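Local structure of glucokinase (Thermus thermophilus, 3VOV) at residues B[111-116]-B[290-295]; B[239-244]-B[273-278]. The protein is a ROK-family sugar kinase with hexokinase activity, expected to transfer phosphate from ATP to glucose and related hexoses, and it binds zinc. All blocks are in the same frame, centred on the assembly; numbering follows the deposited sequence.

Contact 1 (B[111-116]-B[290-295]); sequences AALAEH and ALTAYL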
ATOM      1  N   ALA B 111     -29.501 -12.681  -1.002  1.00 17.26           N
ATOM      2  CA  ALA B 111     -28.786 -13.826  -0.464  1.00 17.95           C
ATOM      3  C   ALA B 111     -28.405 -13.587   0.992  1.00 18.40           C
ATOM      4  O   ALA B 111     -28.523 -14.488   1.828  1.00 18.34           O
ATOM      5  CB  ALA B 111     -27.534 -14.218  -1.333  1.00 16.67           C
ATOM      6  N   ALA B 112     -27.953 -12.374   1.319  1.00 18.22           N
ATOM      7  CA  ALA B 112     -27.594 -12.067   2.700  1.00 17.69           C
ATOM      8  C   ALA B 112     -28.800 -12.242   3.672  1.00 17.42           C
ATOM      9  O   ALA B 112     -28.658 -12.809   4.770  1.00 17.67           O
ATOM     10  CB  ALA B 112     -27.050 -10.599   2.796  1.00 17.35           C
ATOM     11  N   LEU B 113     -29.969 -11.713   3.291  1.00 16.98           N
ATOM     12  CA  LEU B 113     -31.210 -11.876   4.087  1.00 17.60           C
ATOM     13  C   LEU B 113     -31.557 -13.354   4.301  1.00 17.37           C
ATOM     14  O   LEU B 113     -31.920 -13.775   5.390  1.00 18.24           O
ATOM     15  CB  LEU B 113     -32.382 -11.118   3.409  1.00 16.21           C
ATOM     16  CG  LEU B 113     -33.743 -10.904   4.086  1.00 16.54           C
ATOM     17  CD1 LEU B 113     -33.565 -10.124   5.409  1.00 12.61           C
ATOM     18  CD2 LEU B 113     -34.763 -10.191   3.139  1.00 13.00           C
ATOM     19  N   ALA B 114     -31.412 -14.148   3.243  1.00 17.85           N
ATOM     20  CA  ALA B 114     -31.720 -15.525   3.273  1.00 17.36           C
ATOM     21  C   ALA B 114     -30.754 -16.265   4.201  1.00 18.23           C
ATOM     22  O   ALA B 114     -31.185 -17.015   5.065  1.00 17.92           O
ATOM     23  CB  ALA B 114     -31.715 -16.127   1.829  1.00 17.41           C
ATOM     24  N   GLU B 115     -29.460 -16.045   4.054  1.00 17.77           N
ATOM     25  CA  GLU B 115     -28.500 -16.693   4.976  1.00 17.65           C
ATOM     26  C   GLU B 115     -28.734 -16.276   6.415  1.00 18.27           C
ATOM     27  O   GLU B 115     -28.525 -17.068   7.364  1.00 19.08           O
ATOM     28  CB  GLU B 115     -27.047 -16.403   4.567  1.00 16.22           C
ATOM     29  CG  GLU B 115     -26.672 -17.041   3.246  1.00 17.45           C
ATOM     30  CD  GLU B 115     -26.429 -18.527   3.315  1.00 20.34           C
ATOM     31  OE1 GLU B 115     -26.242 -19.086   4.435  1.00 19.53           O
ATOM     32  OE2 GLU B 115     -26.380 -19.130   2.200  1.00 23.21           O
ATOM     33  N   HIS B 116     -29.176 -15.050   6.601  1.00 17.50           N
ATOM     34  CA  HIS B 116     -29.500 -14.579   7.946  1.00 18.07           C
ATOM     35  C   HIS B 116     -30.663 -15.299   8.630  1.00 19.82           C
ATOM     36  O   HIS B 116     -30.540 -15.704   9.774  1.00 20.54           O
ATOM     37  CB  HIS B 116     -29.817 -13.095   7.906  1.00 17.30           C
ATOM     38  CG  HIS B 116     -30.066 -12.505   9.250  1.00 17.50           C
ATOM     39  ND1 HIS B 116     -29.057 -11.967  10.021  1.00 20.74           N
ATOM     40  CD2 HIS B 116     -31.218 -12.334   9.952  1.00 18.59           C
ATOM     41  CE1 HIS B 116     -29.577 -11.509  11.159  1.00 20.20           C
ATOM     42  NE2 HIS B 116     -30.887 -11.703  11.133  1.00 19.96           N
ATOM     43  N   ALA B 290     -38.023 -13.817  -1.723  1.00 17.33           N
ATOM     44  CA  ALA B 290     -39.268 -14.135  -1.047  1.00 17.54           C
ATOM     45  C   ALA B 290     -39.298 -13.519   0.342  1.00 18.01           C
ATOM     46  O   ALA B 290     -40.293 -12.939   0.735  1.00 18.29           O
ATOM     47  CB  ALA B 290     -39.482 -15.663  -0.994  1.00 16.72           C
ATOM     48  N   LEU B 291     -38.210 -13.657   1.104  1.00 18.10           N
ATOM     49  CA  LEU B 291     -38.174 -13.067   2.435  1.00 17.55           C
ATOM     50  C   LEU B 291     -38.320 -11.564   2.439  1.00 17.23           C
ATOM     51  O   LEU B 291     -38.910 -10.971   3.365  1.00 17.92           O
ATOM     52  CB  LEU B 291     -36.878 -13.398   3.129  1.00 16.86           C
ATOM     53  CG  LEU B 291     -36.778 -14.733   3.819  1.00 16.75           C
ATOM     54  CD1 LEU B 291     -35.255 -14.997   3.969  1.00 17.23           C
ATOM     55  CD2 LEU B 291     -37.497 -14.653   5.187  1.00 17.68           C
ATOM     56  N   THR B 292     -37.781 -10.926   1.414  1.00 17.67           N
ATOM     57  CA  THR B 292     -38.002  -9.478   1.245  1.00 19.34           C
ATOM     58  C   THR B 292     -39.478  -9.141   1.302  1.00 19.63           C
ATOM     59  O   THR B 292     -39.903  -8.305   2.106  1.00 19.22           O
ATOM     60  CB  THR B 292     -37.297  -8.952  -0.068  1.00 18.87           C
ATOM     61  OG1 THR B 292     -35.904  -9.199   0.060  1.00 19.53           O
ATOM     62  CG2 THR B 292     -37.511  -7.452  -0.305  1.00 18.06           C
ATOM     63  N   ALA B 293     -40.271  -9.788   0.451  1.00 20.75           N
ATOM     64  CA  ALA B 293     -41.725  -9.517   0.416  1.00 20.46           C
ATOM     65  C   ALA B 293     -42.396  -9.956   1.738  1.00 20.70           C
ATOM     66  O   ALA B 293     -43.304  -9.297   2.261  1.00 21.61           O
ATOM     67  CB  ALA B 293     -42.370 -10.259  -0.792  1.00 19.54           C
ATOM     68  N   TYR B 294     -41.972 -11.090   2.266  1.00 21.75           N
ATOM     69  CA  TYR B 294     -42.595 -11.658   3.482  1.00 21.80           C
ATOM     70  C   TYR B 294     -42.442 -10.694   4.681  1.00 22.27           C
ATOM     71  O   TYR B 294     -43.425 -10.348   5.410  1.00 20.42           O
ATOM     72  CB  TYR B 294     -41.957 -13.038   3.777  1.00 21.70           C
ATOM     73  CG  TYR B 294     -42.555 -13.693   5.004  1.00 24.79           C
ATOM     74  CD1 TYR B 294     -42.042 -13.460   6.278  1.00 23.63           C
ATOM     75  CD2 TYR B 294     -43.683 -14.496   4.879  1.00 25.40           C
ATOM     76  CE1 TYR B 294     -42.638 -14.083   7.431  1.00 26.95           C
ATOM     77  CE2 TYR B 294     -44.275 -15.090   5.982  1.00 27.29           C
ATOM     78  CZ  TYR B 294     -43.757 -14.896   7.241  1.00 25.79           C
ATOM     79  OH  TYR B 294     -44.412 -15.510   8.279  1.00 31.27           O
ATOM     80  N   LEU B 295     -41.208 -10.253   4.900  1.00 22.26           N
ATOM     81  CA  LEU B 295     -40.924  -9.334   5.987  1.00 24.40           C
ATOM     82  C   LEU B 295     -41.541  -7.950   5.727  1.00 25.91           C
ATOM     83  O   LEU B 295     -41.949  -7.297   6.647  1.00 26.31           O
ATOM     84  CB  LEU B 295     -39.407  -9.236   6.249  1.00 23.95           C
ATOM     85  CG  LEU B 295     -38.806 -10.594   6.664  1.00 23.88           C
ATOM     86  CD1 LEU B 295     -37.277 -10.568   6.621  1.00 25.76           C
ATOM     87  CD2 LEU B 295     -39.297 -11.120   8.072  1.00 23.35           C
TER

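Contact 2 (B[239-244]-B[273-278]); sequences GVVVLG and PPLRRA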
ATOM      1  N   GLY B 239     -23.255 -10.140  14.343  1.00 20.07           N
ATOM      2  CA  GLY B 239     -23.296 -11.399  15.098  1.00 20.00           C
ATOM      3  C   GLY B 239     -22.337 -12.413  14.476  1.00 21.16           C
ATOM      4  O   GLY B 239     -21.500 -12.998  15.159  1.00 20.16           O
ATOM      5  N   VAL B 240     -22.440 -12.564  13.157  1.00 21.02           N
ATOM      6  CA  VAL B 240     -21.725 -13.581  12.386  1.00 20.82           C
ATOM      7  C   VAL B 240     -21.377 -12.948  11.042  1.00 20.65           C
ATOM      8  O   VAL B 240     -22.113 -12.084  10.527  1.00 19.76           O
ATOM      9  CB  VAL B 240     -22.644 -14.860  12.200  1.00 22.08           C
ATOM     10  CG1 VAL B 240     -22.251 -15.725  11.041  1.00 23.02           C
ATOM     11  CG2 VAL B 240     -22.640 -15.719  13.503  1.00 20.96           C
ATOM     12  N   VAL B 241     -20.268 -13.407  10.474  1.00 19.37           N
ATOM     13  CA  VAL B 241     -19.901 -13.092   9.100  1.00 18.71           C
ATOM     14  C   VAL B 241     -20.134 -14.327   8.230  1.00 18.70           C
ATOM     15  O   VAL B 241     -19.667 -15.444   8.561  1.00 19.28           O
ATOM     16  CB  VAL B 241     -18.436 -12.635   9.028  1.00 19.36           C
ATOM     17  CG1 VAL B 241     -18.015 -12.405   7.572  1.00 19.88           C
ATOM     18  CG2 VAL B 241     -18.261 -11.371   9.878  1.00 15.52           C
ATOM     19  N   VAL B 242     -20.834 -14.151   7.114  1.00 18.56           N
ATOM     20  CA  VAL B 242     -21.112 -15.288   6.215  1.00 18.23           C
ATOM     21  C   VAL B 242     -20.414 -15.055   4.880  1.00 18.85           C
ATOM     22  O   VAL B 242     -20.523 -13.958   4.314  1.00 18.88           O
ATOM     23  CB  VAL B 242     -22.650 -15.455   5.967  1.00 18.51           C
ATOM     24  CG1 VAL B 242     -22.958 -16.694   5.045  1.00 18.84           C
ATOM     25  CG2 VAL B 242     -23.407 -15.589   7.280  1.00 15.50           C
ATOM     26  N   LEU B 243     -19.692 -16.066   4.393  1.00 18.75           N
ATOM     27  CA  LEU B 243     -19.009 -15.964   3.106  1.00 19.07           C
ATOM     28  C   LEU B 243     -19.550 -16.997   2.129  1.00 19.28           C
ATOM     29  O   LEU B 243     -19.537 -18.209   2.398  1.00 19.02           O
ATOM     30  CB  LEU B 243     -17.481 -16.147   3.268  1.00 17.60           C
ATOM     31  CG  LEU B 243     -16.592 -16.086   2.017  1.00 18.19           C
ATOM     32  CD1 LEU B 243     -16.659 -14.709   1.373  1.00 16.65           C
ATOM     33  CD2 LEU B 243     -15.125 -16.420   2.370  1.00 18.11           C
ATOM     34  N   GLY B 244     -20.021 -16.510   0.986  1.00 20.15           N
ATOM     35  CA  GLY B 244     -20.510 -17.390  -0.067  1.00 20.70           C
ATOM     36  C   GLY B 244     -19.963 -17.014  -1.427  1.00 21.16           C
ATOM     37  O   GLY B 244     -18.911 -16.361  -1.551  1.00 19.70           O
ATOM     38  N   PRO B 273     -16.149 -12.047  15.251  1.00 21.23           N
ATOM     39  CA  PRO B 273     -17.347 -12.830  15.004  1.00 20.62           C
ATOM     40  C   PRO B 273     -16.967 -14.121  14.314  1.00 20.73           C
ATOM     41  O   PRO B 273     -15.969 -14.152  13.580  1.00 19.61           O
ATOM     42  CB  PRO B 273     -18.178 -11.930  14.056  1.00 19.97           C
ATOM     43  CG  PRO B 273     -17.711 -10.534  14.367  1.00 21.35           C
ATOM     44  CD  PRO B 273     -16.187 -10.779  14.516  1.00 21.07           C
ATOM     45  N   PRO B 274     -17.747 -15.188  14.541  1.00 20.82           N
ATOM     46  CA  PRO B 274     -17.558 -16.401  13.740  1.00 21.35           C
ATOM     47  C   PRO B 274     -17.675 -16.092  12.252  1.00 21.44           C
ATOM     48  O   PRO B 274     -18.562 -15.334  11.848  1.00 20.94           O
ATOM     49  CB  PRO B 274     -18.735 -17.290  14.155  1.00 20.77           C
ATOM     50  CG  PRO B 274     -19.125 -16.807  15.516  1.00 21.55           C
ATOM     51  CD  PRO B 274     -18.835 -15.336  15.536  1.00 22.19           C
ATOM     52  N   LEU B 275     -16.786 -16.681  11.455  1.00 21.87           N
ATOM     53  CA  LEU B 275     -16.883 -16.592   9.987  1.00 21.74           C
ATOM     54  C   LEU B 275     -17.340 -17.941   9.466  1.00 21.55           C
ATOM     55  O   LEU B 275     -16.688 -18.974   9.753  1.00 20.42           O
ATOM     56  CB  LEU B 275     -15.522 -16.149   9.379  1.00 21.27           C
ATOM     57  CG  LEU B 275     -15.245 -16.098   7.837  1.00 25.71           C
ATOM     58  CD1 LEU B 275     -16.354 -15.551   7.011  1.00 30.88           C
ATOM     59  CD2 LEU B 275     -13.993 -15.272   7.503  1.00 21.76           C
ATOM     60  N   ARG B 276     -18.465 -17.956   8.728  1.00 19.96           N
ATOM     61  CA  ARG B 276     -19.129 -19.220   8.340  1.00 20.96           C
ATOM     62  C   ARG B 276     -19.368 -19.288   6.843  1.00 20.68           C
ATOM     63  O   ARG B 276     -19.660 -18.263   6.217  1.00 20.29           O
ATOM     64  CB  ARG B 276     -20.507 -19.387   9.053  1.00 20.63           C
ATOM     65  CG  ARG B 276     -20.387 -19.528  10.551  1.00 22.78           C
ATOM     66  CD  ARG B 276     -21.742 -19.867  11.209  1.00 24.47           C
ATOM     67  NE  ARG B 276     -21.681 -19.742  12.674  1.00 20.86           N
ATOM     68  CZ  ARG B 276     -22.712 -19.432  13.451  1.00 25.76           C
ATOM     69  NH1 ARG B 276     -22.549 -19.407  14.777  1.00 20.83           N
ATOM     70  NH2 ARG B 276     -23.900 -19.136  12.924  1.00 20.68           N
ATOM     71  N   ARG B 277     -19.263 -20.483   6.276  1.00 20.74           N
ATOM     72  CA  ARG B 277     -19.579 -20.701   4.859  1.00 22.14           C
ATOM     73  C   ARG B 277     -21.078 -20.528   4.644  1.00 21.60           C
ATOM     74  O   ARG B 277     -21.872 -21.103   5.408  1.00 21.06           O
ATOM     75  CB  ARG B 277     -19.295 -22.154   4.499  1.00 22.96           C
ATOM     76  CG  ARG B 277     -17.889 -22.435   4.178  1.00 30.53           C
ATOM     77  CD  ARG B 277     -17.679 -23.860   3.651  1.00 34.30           C
ATOM     78  NE  ARG B 277     -16.270 -24.003   3.276  1.00 38.88           N
ATOM     79  CZ  ARG B 277     -15.848 -24.156   2.022  1.00 38.89           C
ATOM     80  NH1 ARG B 277     -16.731 -24.239   1.019  1.00 36.40           N
ATOM     81  NH2 ARG B 277     -14.543 -24.251   1.780  1.00 39.18           N
ATOM     82  N   ALA B 278     -21.471 -19.804   3.604  1.00 21.34           N
ATOM     83  CA  ALA B 278     -22.908 -19.730   3.229  1.00 22.52           C
ATOM     84  C   ALA B 278     -23.469 -21.140   3.042  1.00 23.57           C
ATOM     85  O   ALA B 278     -22.794 -21.975   2.452  1.00 23.65           O
ATOM     86  CB  ALA B 278     -23.107 -18.900   1.960  1.00 22.48           C
TER

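Contact 1 (B[111-116]-B[290-295])
This is an apolar helix-helix contact, buried between helix 107-118 and the C-terminal helix 284-299, whose short segments cross at 74° with their axes 9.6 Å apart at closest approach. At so steep an angle the helices meet over a small patch, and Leu-113 is its centre. Its CG stands anti to the backbone N (chi1 -170°), which carries the forked end out to the other helix and lets its two methyls do different work. CD2 passes obliquely by Leu-291 and lies 3.8 Å from Leu-291 CB, while CD1 meets Leu-295 tip to tip, 3.9 Å from Leu-295 CD1. Leu-291 and Leu-295, one helical turn apart, thus line the same side of their helix, and the branched leucine end is well shaped to touch both. In the ROK family, which belongs to the actin-like ATPase clan, two alpha/beta domains face each other, and here a helix following strand 102-106 of one sheet meets the helix that ends the chain. Leu-291 answers in the other direction: its CD1 comes to 3.6 Å from Ala-114 CA, an approach that the single methyl of the alanine leaves room for. Thr-292 brings a polar atom to the apolar patch, its OG1 being 3.4 Å from Leu-113 CD2. That hydroxyl, turned beside its own backbone N (chi1 -61°), is hydrogen-bonded to the carbonyl of Gly-288 one turn earlier, so a threonine can be buried here beside a leucine methyl. Phe-103 and Glu-105 of strand 102-106 also pack on Thr-292.

Contact 2 (B[239-244]-B[273-278])
Strands 240-244 and 275-277 run parallel, joined by four backbone hydrogen bonds that alternate in direction: Val-241 N to Pro-274 O, Arg-276 N to Val-241 O, Leu-243 N to Arg-276 O and Ala-278 N to Leu-243 O. The first three acceptors are met nearly along the C=O axis; in the last, 2.8 Å from Ala-278 N to Leu-243 O, the donor sits above the carbonyl plane, where the second strand is ending. Proline suits position 274, where its carbonyl starts the ladder: lacking an N-H, it cannot bond Gly-239 O, which meets its CD and is hydrogen-bonded to Arg-151 of the second subunit. Val-241, Leu-243 and Leu-275 share one face. Leu-275 leans across the strands so that its CD1 lies 3.6 Å from Val-241 CG1 and 4.0 Å from Leu-243 CB. On the other face Val-242 CG1 rests 3.5 Å from Ala-278 CA, and beta-branched valine fits the extended backbone. Val-240 crosses the extended Arg-276 at about a right angle, placing CG2 over one guanidinium face, 3.7 Å from Arg-276 CZ, while Arg-276 NH2 is hydrogen-bonded to the carbonyl of Ala-120. An alanine in place of Val-240 would remove both methyls, over that face and beside Pro-274 O, and would probably leave the guanidinium less firmly positioned. At Gly-244 a side chain would collide with Ala-278 CB, which lies 3.6 Å from Gly-244 CA. Helices 212-236 and 253-265 cover the leucine face through Leu-229 and Leu-259, the latter helix lying on the crossover between the two parallel strands, and strand 127-132 pairs with the far side of 240-244.

The two contacts have centres about 16 Å apart, and contact 2 is nested in the chain loop that contact 1 closes: 111-116 comes first, then 239-244, 273-278 and finally 290-295. Strand 275-277 leads on to helix 284-299, so the last strand of one sheet is followed directly by a partner in contact 1. The contacts also touch through Glu-115, whose OE2 packs 3.3 Å from Ala-278 CB; its carboxylate is hydrogen-bonded to the backbone N of Arg-279, Leu-280 and Ala-120. Helix 107-118, between strand 102-106 of one sheet and strand 127-132 of the other, is tied to the second sheet's edge and to the last helix, so the contacts sit where the two halves join.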